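Local structure of 3-methyladenine dna-glycosylase (Archaeoglobus fulgidus, 2JHN) at residues I143-D149 and Y159-T163; V20-T26 and E137-A141; A45-M49 and D149-W153; W35-L41 and K75-L80. The protein belongs to the HhH-GPD superfamily of base excision DNA repair proteins, joining a helical domain to a domain resembling the TATA-box binding protein. The protein carries 1 engineered substitution. All coordinates share one frame; numbering follows the deposited sequence. Where two conformers were deposited one is given.

Interaction 1 (I143-D149 and Y159-T163); sequences IVGRFGD and YGFPT. With MBO (mercuribenzoic acid), chain C.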
# COMPACT_ATOMS: atom_id res chain seq x y z
N ILE A 143 -7.34 -14.99 3.31
CA ILE A 143 -8.60 -14.29 3.56
C ILE A 143 -9.30 -13.87 2.26
O ILE A 143 -10.54 -13.90 2.15
CB ILE A 143 -8.33 -13.11 4.51
CG1 ILE A 143 -7.91 -13.65 5.89
CG2 ILE A 143 -9.56 -12.22 4.63
CD1 ILE A 143 -9.03 -14.30 6.63
N VAL A 144 -8.51 -13.44 1.27
CA VAL A 144 -9.04 -13.05 -0.04
C VAL A 144 -9.64 -14.29 -0.72
O VAL A 144 -10.70 -14.22 -1.34
CB VAL A 144 -7.91 -12.44 -0.91
CG1 VAL A 144 -8.31 -12.30 -2.40
CG2 VAL A 144 -7.54 -11.10 -0.31
N GLY A 145 -8.94 -15.40 -0.61
CA GLY A 145 -9.35 -16.63 -1.31
C GLY A 145 -10.72 -17.07 -0.81
O GLY A 145 -11.62 -17.41 -1.59
N ARG A 146 -10.91 -17.00 0.50
CA ARG A 146 -12.15 -17.54 1.08
C ARG A 146 -13.30 -16.53 1.17
O ARG A 146 -14.48 -16.89 1.04
CB ARG A 146 -11.86 -18.15 2.44
CG ARG A 146 -13.11 -18.81 3.08
CD ARG A 146 -12.70 -19.76 4.17
NE ARG A 146 -11.99 -20.90 3.61
CZ ARG A 146 -11.22 -21.74 4.30
NH1 ARG A 146 -11.06 -21.59 5.62
NH2 ARG A 146 -10.63 -22.75 3.67
N PHE A 147 -12.95 -15.27 1.43
CA PHE A 147 -13.96 -14.26 1.77
C PHE A 147 -14.01 -13.09 0.79
O PHE A 147 -14.93 -12.26 0.83
CB PHE A 147 -13.76 -13.79 3.22
CG PHE A 147 -13.84 -14.92 4.25
CD1 PHE A 147 -15.04 -15.63 4.45
CD2 PHE A 147 -12.72 -15.27 5.01
CE1 PHE A 147 -15.10 -16.68 5.41
CE2 PHE A 147 -12.77 -16.30 5.95
CZ PHE A 147 -13.97 -17.01 6.15
N GLY A 148 -13.03 -13.00 -0.11
CA GLY A 148 -12.99 -11.91 -1.07
C GLY A 148 -13.89 -12.12 -2.27
O GLY A 148 -14.34 -13.24 -2.54
N ASP A 149 -14.16 -11.05 -2.99
CA ASP A 149 -14.88 -11.13 -4.25
C ASP A 149 -14.04 -11.81 -5.32
O ASP A 149 -12.82 -11.74 -5.29
CB ASP A 149 -15.30 -9.74 -4.73
CG ASP A 149 -16.52 -9.22 -4.00
OD1 ASP A 149 -17.59 -9.89 -4.05
OD2 ASP A 149 -16.42 -8.14 -3.38
N TYR A 159 -9.42 -10.99 -8.28
CA TYR A 159 -9.71 -11.16 -6.85
C TYR A 159 -9.79 -9.79 -6.16
O TYR A 159 -9.04 -8.87 -6.51
CB TYR A 159 -8.63 -12.04 -6.20
CG TYR A 159 -8.41 -13.37 -6.93
CD1 TYR A 159 -9.07 -14.54 -6.54
CD2 TYR A 159 -7.55 -13.43 -8.03
CE1 TYR A 159 -8.86 -15.77 -7.25
CE2 TYR A 159 -7.33 -14.63 -8.72
CZ TYR A 159 -7.98 -15.79 -8.33
OH TYR A 159 -7.73 -16.95 -9.06
N GLY A 160 -10.72 -9.65 -5.21
CA GLY A 160 -10.87 -8.42 -4.41
C GLY A 160 -10.65 -8.65 -2.92
O GLY A 160 -10.81 -9.78 -2.43
N PHE A 161 -10.28 -7.60 -2.17
CA PHE A 161 -10.21 -7.73 -0.73
C PHE A 161 -11.64 -7.83 -0.16
O PHE A 161 -12.53 -7.15 -0.63
CB PHE A 161 -9.46 -6.54 -0.08
CG PHE A 161 -9.03 -6.83 1.33
CD1 PHE A 161 -7.87 -7.59 1.57
CD2 PHE A 161 -9.80 -6.40 2.42
CE1 PHE A 161 -7.49 -7.89 2.86
CE2 PHE A 161 -9.42 -6.71 3.73
CZ PHE A 161 -8.27 -7.44 3.95
N PRO A 162 -11.86 -8.69 0.85
CA PRO A 162 -13.20 -8.83 1.49
C PRO A 162 -13.83 -7.49 1.88
O PRO A 162 -13.14 -6.61 2.41
CB PRO A 162 -12.90 -9.67 2.73
CG PRO A 162 -11.73 -10.52 2.30
CD PRO A 162 -10.87 -9.60 1.45
N THR A 163 -15.14 -7.34 1.58
CA THR A 163 -15.92 -6.17 1.99
C THR A 163 -16.10 -6.24 3.50
O THR A 163 -15.89 -7.29 4.10
CB THR A 163 -17.34 -6.16 1.34
OG1 THR A 163 -18.03 -7.36 1.71
CG2 THR A 163 -17.25 -6.04 -0.20
HG MBO C . -8.69 -19.15 4.40
CE1 MBO C . -7.93 -20.48 2.72
CE2 MBO C . -7.28 -21.67 3.05
CE3 MBO C . -6.83 -22.47 2.01
CE4 MBO C . -7.01 -22.08 0.69
CE5 MBO C . -7.67 -20.89 0.38
CE6 MBO C . -8.14 -20.08 1.41
CZ MBO C . -6.51 -22.95 -0.42
OZ1 MBO C . -6.80 -22.67 -1.59
OZ2 MBO C . -5.79 -23.93 -0.13
O HOH W 1 -16.03 -9.89 -0.13
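Pro162 lays its ring against the last turn of helix 133-147, where Ile143, Phe147 and Gly148 receive it. Just beyond, Asp149 and Gly160 close the base of the small antiparallel hairpin of strands 150-153 and 156-159. The pieces form a helix, β-hairpin, helix connection in the HhH-GPD region: helix 133-147 leads into the hairpin, and helix 164-177 starts right after Thr163, whose OG1 caps Ala166 N.

Among the apolar contacts, Ile143 and Val144 cross their loop partners at about a right angle. Ile143 CG2 meets Pro162 CG at 3.6 Å; Phe147 CB flanks the same ring carbon. The two branches of Val144 divide the loop between them. CG1, held anti to the backbone N (chi1 167°), reaches Tyr159 CB at 3.8 Å, while CG2 lies obliquely 4.0 Å from Phe161 CD1 and also brushes Pro162 CD.

Backbone polar contacts come next. Gly160 N donates to Asp149 O over 3.0 Å, nearly straight at the hydrogen (160°) but tilted 33° out of the carbonyl plane. The same oxygen receives a CA-H contact from Tyr159. With no side chain in the way, Gly148 CA comes within 3.3 Å of Gly160 O in a second CA-H...O contact.

On the far side of the helix, Arg146 turns a guanidinium face to the mercury of mercuribenzoic acid, in a pocket that also holds Lys142 and Cys178. Back at the helix end, a single water donates to Phe147 O at 2.8 Å and accepts from Thr163 N at 3.2 Å.

Interaction 2 (V20-T26 and E137-A141); sequences VLPELPT and EKLAA. With NA (sodium ion), chain F.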
# COMPACT_ATOMS: atom_id res chain seq x y z
N VAL A 20 5.17 -7.91 -3.11
CA VAL A 20 6.07 -8.86 -2.47
C VAL A 20 5.83 -10.30 -2.95
O VAL A 20 6.77 -11.08 -3.12
CB VAL A 20 6.02 -8.63 -0.93
CG1 VAL A 20 5.75 -9.90 -0.13
CG2 VAL A 20 7.27 -7.87 -0.48
N LEU A 21 4.57 -10.63 -3.22
CA LEU A 21 4.19 -11.95 -3.73
C LEU A 21 3.25 -11.78 -4.92
O LEU A 21 2.04 -11.99 -4.79
CB LEU A 21 3.51 -12.78 -2.62
CG LEU A 21 4.40 -13.34 -1.52
CD1 LEU A 21 3.52 -13.72 -0.34
CD2 LEU A 21 5.19 -14.54 -2.03
N PRO A 22 3.81 -11.41 -6.08
CA PRO A 22 3.02 -10.97 -7.24
C PRO A 22 2.04 -12.04 -7.77
O PRO A 22 0.94 -11.69 -8.18
CB PRO A 22 4.09 -10.60 -8.28
CG PRO A 22 5.30 -11.32 -7.88
CD PRO A 22 5.26 -11.40 -6.38
N GLU A 23 2.44 -13.31 -7.72
CA GLU A 23 1.63 -14.40 -8.29
C GLU A 23 0.37 -14.72 -7.46
O GLU A 23 -0.68 -15.10 -7.99
CB GLU A 23 2.51 -15.66 -8.49
CG GLU A 23 3.23 -16.20 -7.23
CD GLU A 23 4.33 -15.29 -6.66
OE1 GLU A 23 4.99 -14.56 -7.43
OE2 GLU A 23 4.55 -15.30 -5.43
N LEU A 24 0.50 -14.57 -6.16
CA LEU A 24 -0.55 -14.91 -5.23
C LEU A 24 -1.57 -13.77 -5.14
O LEU A 24 -1.17 -12.61 -5.06
CB LEU A 24 0.10 -15.15 -3.89
CG LEU A 24 -0.66 -15.94 -2.83
CD1 LEU A 24 -0.82 -17.40 -3.25
CD2 LEU A 24 0.14 -15.82 -1.55
N PRO A 25 -2.89 -14.07 -5.19
CA PRO A 25 -3.90 -13.01 -5.08
C PRO A 25 -3.98 -12.41 -3.68
O PRO A 25 -4.55 -13.01 -2.77
CB PRO A 25 -5.22 -13.72 -5.46
CG PRO A 25 -4.75 -15.03 -6.16
CD PRO A 25 -3.52 -15.39 -5.42
N THR A 26 -3.38 -11.23 -3.52
CA THR A 26 -3.23 -10.65 -2.19
C THR A 26 -4.03 -9.34 -1.85
O THR A 26 -3.73 -8.74 -0.83
CB THR A 26 -1.72 -10.39 -1.88
OG1 THR A 26 -1.17 -9.61 -2.95
CG2 THR A 26 -0.90 -11.69 -1.73
N GLU A 137 1.27 -11.05 3.99
CA GLU A 137 0.69 -11.15 2.65
C GLU A 137 0.10 -12.54 2.35
O GLU A 137 -0.92 -12.66 1.66
CB GLU A 137 1.73 -10.74 1.62
CG GLU A 137 2.10 -9.25 1.69
CD GLU A 137 1.02 -8.35 1.10
OE1 GLU A 137 0.07 -7.99 1.83
OE2 GLU A 137 1.13 -8.00 -0.11
N LYS A 138 0.74 -13.60 2.86
CA LYS A 138 0.17 -14.94 2.73
C LYS A 138 -1.14 -15.06 3.50
O LYS A 138 -2.09 -15.69 3.02
CB LYS A 138 1.16 -16.01 3.21
CG LYS A 138 2.32 -16.18 2.26
CD LYS A 138 3.25 -17.28 2.72
CE LYS A 138 4.49 -17.30 1.84
NZ LYS A 138 5.21 -18.59 1.97
N LEU A 139 -1.21 -14.43 4.68
CA LEU A 139 -2.45 -14.38 5.45
C LEU A 139 -3.53 -13.63 4.68
O LEU A 139 -4.68 -14.09 4.61
CB LEU A 139 -2.22 -13.78 6.83
CG LEU A 139 -1.64 -14.76 7.85
CD1 LEU A 139 -1.10 -14.05 9.09
CD2 LEU A 139 -2.70 -15.79 8.26
N ALA A 140 -3.16 -12.49 4.07
CA ALA A 140 -4.09 -11.73 3.23
C ALA A 140 -4.66 -12.61 2.10
O ALA A 140 -5.86 -12.57 1.83
CB ALA A 140 -3.41 -10.48 2.63
N ALA A 141 -3.77 -13.35 1.43
CA ALA A 141 -4.18 -14.25 0.35
C ALA A 141 -5.17 -15.33 0.81
O ALA A 141 -6.11 -15.65 0.09
CB ALA A 141 -2.97 -14.84 -0.35
NA NA F . -0.09 -10.68 -5.32
O HOH W 2 2.91 -6.51 -1.65
O HOH W 3 2.22 -9.26 -2.64
O HOH W 4 -5.87 -15.37 -2.75
O HOH W 5 0.97 -8.88 -5.09
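Leu24 CD2 presses on Ala141 CB at 3.5 Å, a tight carbon pair, in a position reached because Leu24 CG stands anti to its backbone N (chi1 -161°). Beside it, Pro25 O receives a CA-H contact from Ala141 CA at 3.4 Å. Thr26 crosses Glu137 at about a right angle and sets its CG2 3.5 Å from Glu137 O. One residue after Glu137, Lys138 offers its CG to Leu21 CD1 at 3.8 Å.

The loop 20-26 belongs to the TATA-box binding protein-like part and helix 133-147 to the HhH-GPD part, which makes this a seam between domains. No direct hydrogen bond crosses it, and its polar links run through water. One water donates to both Pro25 O and Ala141 O, and two others donate to Glu137 OE2 while accepting from Val20 N and Leu21 N.

Behind the contact, the loop curls round a sodium ion. The ion is bound by Leu21 O at 2.5 Å, Leu24 O at 2.2 Å and Thr26 OG1 at 2.8 Å, together with a water and Asp28 O. Beyond that, Lys124 of helix 118-127 hydrogen-bonds Thr26 O through NZ and forms a long, weak ion pair with Glu137 OE1.

Interaction 3 (A45-M49 and D149-W153); sequences AVAVM and DEVEW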
# COMPACT_ATOMS: atom_id res chain seq x y z
N ALA A 45 -18.63 -5.80 -7.72
CA ALA A 45 -17.22 -6.03 -8.06
C ALA A 45 -17.02 -6.07 -9.57
O ALA A 45 -17.72 -6.78 -10.29
CB ALA A 45 -16.73 -7.31 -7.44
N VAL A 46 -16.05 -5.28 -10.02
CA VAL A 46 -15.64 -5.24 -11.42
C VAL A 46 -14.19 -5.69 -11.58
O VAL A 46 -13.38 -5.60 -10.64
CB VAL A 46 -15.87 -3.83 -12.06
CG1 VAL A 46 -17.35 -3.49 -12.09
CG2 VAL A 46 -15.08 -2.73 -11.34
N ALA A 47 -13.88 -6.20 -12.77
CA ALA A 47 -12.53 -6.60 -13.14
C ALA A 47 -11.79 -5.37 -13.68
O ALA A 47 -12.34 -4.61 -14.50
CB ALA A 47 -12.57 -7.71 -14.19
N VAL A 48 -10.57 -5.15 -13.20
CA VAL A 48 -9.70 -4.10 -13.74
C VAL A 48 -8.31 -4.70 -13.94
O VAL A 48 -7.84 -5.45 -13.08
CB VAL A 48 -9.60 -2.85 -12.82
CG1 VAL A 48 -8.67 -1.79 -13.45
CG2 VAL A 48 -10.98 -2.22 -12.59
N MET A 49 -7.68 -4.40 -15.07
CA MET A 49 -6.28 -4.76 -15.28
C MET A 49 -5.56 -3.58 -15.93
O MET A 49 -6.19 -2.73 -16.57
CB MET A 49 -6.13 -6.03 -16.13
CG MET A 49 -6.39 -5.81 -17.58
SD MET A 49 -6.57 -7.36 -18.48
CE MET A 49 -4.89 -7.89 -18.58
N ASP A 149 -14.16 -11.05 -2.99
CA ASP A 149 -14.88 -11.13 -4.25
C ASP A 149 -14.04 -11.81 -5.32
O ASP A 149 -12.82 -11.74 -5.29
CB ASP A 149 -15.30 -9.74 -4.73
CG ASP A 149 -16.52 -9.22 -4.00
OD1 ASP A 149 -17.59 -9.89 -4.05
OD2 ASP A 149 -16.42 -8.14 -3.38
N GLU A 150 -14.72 -12.47 -6.25
CA GLU A 150 -14.08 -13.11 -7.40
C GLU A 150 -14.88 -12.73 -8.64
O GLU A 150 -16.12 -12.85 -8.65
CB GLU A 150 -14.04 -14.63 -7.20
CG GLU A 150 -12.89 -15.35 -7.90
CD GLU A 150 -12.85 -16.85 -7.59
OE1 GLU A 150 -13.29 -17.26 -6.48
OE2 GLU A 150 -12.38 -17.63 -8.46
N VAL A 151 -14.18 -12.23 -9.66
CA VAL A 151 -14.80 -11.88 -10.93
C VAL A 151 -14.07 -12.66 -12.02
O VAL A 151 -12.84 -12.65 -12.10
CB VAL A 151 -14.75 -10.34 -11.22
CG1 VAL A 151 -15.28 -10.03 -12.61
CG2 VAL A 151 -15.55 -9.56 -10.20
N GLU A 152 -14.84 -13.35 -12.85
CA GLU A 152 -14.30 -13.97 -14.04
C GLU A 152 -14.68 -13.09 -15.23
O GLU A 152 -15.86 -12.74 -15.41
CB GLU A 152 -14.83 -15.41 -14.19
CG GLU A 152 -13.84 -16.35 -14.87
CD GLU A 152 -13.97 -17.79 -14.39
OE1 GLU A 152 -15.05 -18.17 -13.87
OE2 GLU A 152 -12.98 -18.55 -14.53
N TRP A 153 -13.67 -12.69 -15.99
CA TRP A 153 -13.84 -11.81 -17.15
C TRP A 153 -12.70 -12.08 -18.12
O TRP A 153 -11.56 -12.33 -17.69
CB TRP A 153 -13.86 -10.33 -16.74
CG TRP A 153 -14.05 -9.40 -17.90
CD1 TRP A 153 -15.19 -9.22 -18.64
CD2 TRP A 153 -13.05 -8.54 -18.49
NE1 TRP A 153 -14.97 -8.29 -19.63
CE2 TRP A 153 -13.67 -7.86 -19.56
CE3 TRP A 153 -11.70 -8.27 -18.19
CZ2 TRP A 153 -12.98 -6.92 -20.35
CZ3 TRP A 153 -11.02 -7.34 -18.98
CH2 TRP A 153 -11.66 -6.68 -20.05
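Val151 wedges its two methyls between Ala45 and Ala47, the small residues on one face of strand 44-54. Its CG2 fills the dip beside Ala45, 3.5 Å from Ala45 O and 3.8 Å from Ala45 CB. The other branch, CG1, stands anti to the backbone N (chi1 175°) and meets Ala47 CB at 3.9 Å.

Each alanine methyl is in turn a bump with its own hollow. Ala45 CB is received between Val151 CG2 and the CB of Asp149, 3.9 Å away. Ala47 CB drops between Val151 CG1 and Trp153 CB, the latter also at 3.9 Å, and approaches the indole obliquely near CE3. With such short side chains on one side, the two strand axes come within 6.9 Å of each other, crossing at -59°. The strands are layered face to face with no hydrogen bond between them.

Trp153 closes the end of the row. With CG anti to the backbone N (chi1 -179°), the indole slants along strand 44-54 until its edge faces the sulfur of Met49, which lies near the ring plane with SD 4.5 Å from CZ3.

Strand 44-54 is the middle strand of the five-stranded antiparallel sheet, bonded to 34-41 through Val46 and Ile39 and flanked on its other side by 57-62. The opposing strand 150-153 pairs in its own hairpin with 156-159, whose Phe158 packs on both Ala47 and Trp153, while Glu61 of strand 57-62 and Asn63 just after it also touch the indole.

Interaction 4 (W35-L41 and K75-L80); sequences WRRAIVL and KLVEYL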
# COMPACT_ATOMS: atom_id res chain seq x y z
N TRP A 35 -0.87 -6.15 -14.19
CA TRP A 35 -1.47 -6.07 -12.86
C TRP A 35 -2.99 -6.23 -12.96
O TRP A 35 -3.62 -5.66 -13.87
CB TRP A 35 -1.15 -4.70 -12.25
CG TRP A 35 -1.88 -4.35 -10.97
CD1 TRP A 35 -1.47 -4.59 -9.70
CD2 TRP A 35 -3.15 -3.69 -10.87
NE1 TRP A 35 -2.41 -4.14 -8.80
CE2 TRP A 35 -3.45 -3.58 -9.49
CE3 TRP A 35 -4.08 -3.21 -11.81
CZ2 TRP A 35 -4.61 -2.97 -9.01
CZ3 TRP A 35 -5.26 -2.60 -11.33
CH2 TRP A 35 -5.51 -2.49 -9.94
N ARG A 36 -3.59 -6.95 -12.02
CA ARG A 36 -5.05 -7.00 -11.96
C ARG A 36 -5.63 -7.27 -10.59
O ARG A 36 -4.99 -7.89 -9.73
CB ARG A 36 -5.63 -8.03 -12.96
CG ARG A 36 -5.45 -9.46 -12.56
CD ARG A 36 -5.84 -10.40 -13.75
NE ARG A 36 -6.01 -11.75 -13.24
CZ ARG A 36 -5.06 -12.68 -13.21
NH1 ARG A 36 -3.85 -12.45 -13.69
NH2 ARG A 36 -5.34 -13.87 -12.69
N ARG A 37 -6.86 -6.80 -10.41
CA ARG A 37 -7.68 -7.12 -9.24
C ARG A 37 -9.13 -6.79 -9.50
O ARG A 37 -9.46 -6.13 -10.49
CB ARG A 37 -7.19 -6.41 -7.97
CG ARG A 37 -7.39 -4.93 -7.92
CD ARG A 37 -6.78 -4.39 -6.59
NE ARG A 37 -7.73 -4.42 -5.47
CZ ARG A 37 -7.40 -4.26 -4.19
NH1 ARG A 37 -6.12 -4.09 -3.83
NH2 ARG A 37 -8.33 -4.29 -3.26
N ALA A 38 -10.00 -7.28 -8.61
CA ALA A 38 -11.40 -6.92 -8.64
C ALA A 38 -11.51 -5.73 -7.69
O ALA A 38 -10.88 -5.70 -6.62
CB ALA A 38 -12.26 -8.07 -8.16
N ILE A 39 -12.26 -4.72 -8.11
CA ILE A 39 -12.57 -3.61 -7.22
C ILE A 39 -14.10 -3.51 -7.06
O ILE A 39 -14.85 -3.87 -7.98
CB ILE A 39 -11.91 -2.27 -7.65
CG1 ILE A 39 -12.44 -1.81 -9.01
CG2 ILE A 39 -10.37 -2.40 -7.67
CD1 ILE A 39 -12.02 -0.39 -9.43
N VAL A 40 -14.55 -3.07 -5.89
CA VAL A 40 -15.98 -2.86 -5.67
C VAL A 40 -16.32 -1.45 -6.13
O VAL A 40 -15.72 -0.47 -5.68
CB VAL A 40 -16.42 -3.15 -4.21
CG1 VAL A 40 -17.92 -2.95 -4.05
CG2 VAL A 40 -16.08 -4.59 -3.85
N LEU A 41 -17.26 -1.37 -7.07
CA LEU A 41 -17.62 -0.11 -7.68
C LEU A 41 -19.14 -0.02 -7.70
O LEU A 41 -19.81 -0.85 -8.35
CB LEU A 41 -17.03 -0.03 -9.09
CG LEU A 41 -16.69 1.34 -9.67
CD1 LEU A 41 -15.58 2.03 -8.88
CD2 LEU A 41 -16.28 1.17 -11.12
N LYS A 75 -8.85 6.31 -9.17
CA LYS A 75 -8.48 5.26 -8.21
C LYS A 75 -7.13 4.66 -8.58
O LYS A 75 -6.28 4.46 -7.72
CB LYS A 75 -9.52 4.16 -8.15
CG LYS A 75 -10.86 4.50 -7.43
CD LYS A 75 -11.78 3.24 -7.43
CE LYS A 75 -12.69 3.14 -6.18
NZ LYS A 75 -13.33 1.76 -6.04
N LEU A 76 -6.92 4.38 -9.88
CA LEU A 76 -5.66 3.73 -10.30
C LEU A 76 -4.45 4.66 -10.24
O LEU A 76 -3.35 4.22 -9.90
CB LEU A 76 -5.78 3.13 -11.70
CG LEU A 76 -6.83 2.03 -11.83
CD1 LEU A 76 -6.97 1.64 -13.31
CD2 LEU A 76 -6.47 0.82 -10.98
N VAL A 77 -4.65 5.93 -10.59
CA VAL A 77 -3.58 6.93 -10.52
C VAL A 77 -3.08 7.04 -9.07
O VAL A 77 -1.87 7.05 -8.81
CB VAL A 77 -4.06 8.30 -11.03
CG1 VAL A 77 -3.05 9.42 -10.65
CG2 VAL A 77 -4.26 8.25 -12.57
N GLU A 78 -4.01 7.13 -8.14
CA GLU A 78 -3.69 7.27 -6.71
C GLU A 78 -3.05 5.96 -6.16
O GLU A 78 -2.06 5.98 -5.40
CB GLU A 78 -4.96 7.61 -5.95
CG GLU A 78 -4.70 7.82 -4.45
CD GLU A 78 -5.97 7.98 -3.66
OE1 GLU A 78 -6.97 7.28 -3.96
OE2 GLU A 78 -5.95 8.79 -2.70
N TYR A 79 -3.62 4.81 -6.52
CA TYR A 79 -3.15 3.53 -5.98
C TYR A 79 -1.76 3.12 -6.49
O TYR A 79 -0.89 2.64 -5.73
CB TYR A 79 -4.17 2.43 -6.30
CG TYR A 79 -3.74 1.05 -5.84
CD1 TYR A 79 -3.86 0.69 -4.49
CD2 TYR A 79 -3.25 0.09 -6.75
CE1 TYR A 79 -3.49 -0.57 -4.03
CE2 TYR A 79 -2.87 -1.19 -6.29
CZ TYR A 79 -3.02 -1.51 -4.93
OH TYR A 79 -2.66 -2.75 -4.41
N LEU A 80 -1.56 3.26 -7.79
CA LEU A 80 -0.30 2.87 -8.44
C LEU A 80 0.76 3.97 -8.33
O LEU A 80 1.94 3.70 -8.58
CB LEU A 80 -0.54 2.51 -9.93
CG LEU A 80 -1.53 1.35 -10.20
CD1 LEU A 80 -1.96 1.32 -11.69
CD2 LEU A 80 -0.94 0.02 -9.79
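Trp35 of strand 34-41 pushes its indole into Leu76, Tyr79 and Leu80 of helix 69-80, the helix lying over this face of the antiparallel sheet in the TATA-box binding protein-like domain. From CB, which points at the helix, CG continues anti to the backbone N (chi1 170°) and carries the bicycle straight off the strand. Partway out, CE2 has Leu80 CD2 over one ring face at 4.4 Å. On the five-membered ring, NE1 hydrogen-bonds to Asp28 OD1. Next along the six-membered ring, CZ2 comes 3.7 Å from Tyr79 CE2; the two rings lie obliquely, their planes 44° apart. At the tip, CH2 and CZ3 share the methyl CD2 of Leu76, each 3.6 Å from it.

Two residues on, Arg37 reaches the same tyrosine. Its NH1 is 3.8 Å from Tyr79 OH, which lies at the guanidinium edge, with the guanidinium and ring planes 78° apart. The firmer partners lie elsewhere: Arg37 NH2 forms a salt bridge with Glu120, and Tyr79 OH hydrogen-bonds to Asp28 OD1.

Toward the other end of the strand, Lys75 runs out to meet Ile39 tip to tip, CD to CD1 at 4.2 Å, and then slides past Leu41. Its NZ ends 3.3 Å from Val40 O.

The contact is mostly apolar, but the polar ends of Trp35, Arg37 and Tyr79 are buried with it and find partners outside the two segments. One carboxylate oxygen, Asp28 OD1, takes both the indole N-H and the tyrosine hydroxyl, which probably helps hold the two rings in their relative orientation and to stabilise negative charge there.

How the interactions relate
From the N terminus, interaction 2 opens first at 20-26 and stays open until 137-141, tying the early loop to helix 133-147. Interaction 4 closes a much shorter loop, 35-41 to 75-80, nested wholly inside it. Interaction 3 begins at 45-49, within interaction 4, but ends at 149-153, so it crosses both 4 and 2. Interaction 1, opening only after 2 has closed, is the shortest loop, spanning the hairpin; it crosses 3, with which it shares Asp149. Interactions 2 and 3 therefore bind the TATA-box binding protein-like part to the HhH-GPD part, while 4 and 1 each work within one of them. Tyr159 packs on Pro25, linking 1 to 2.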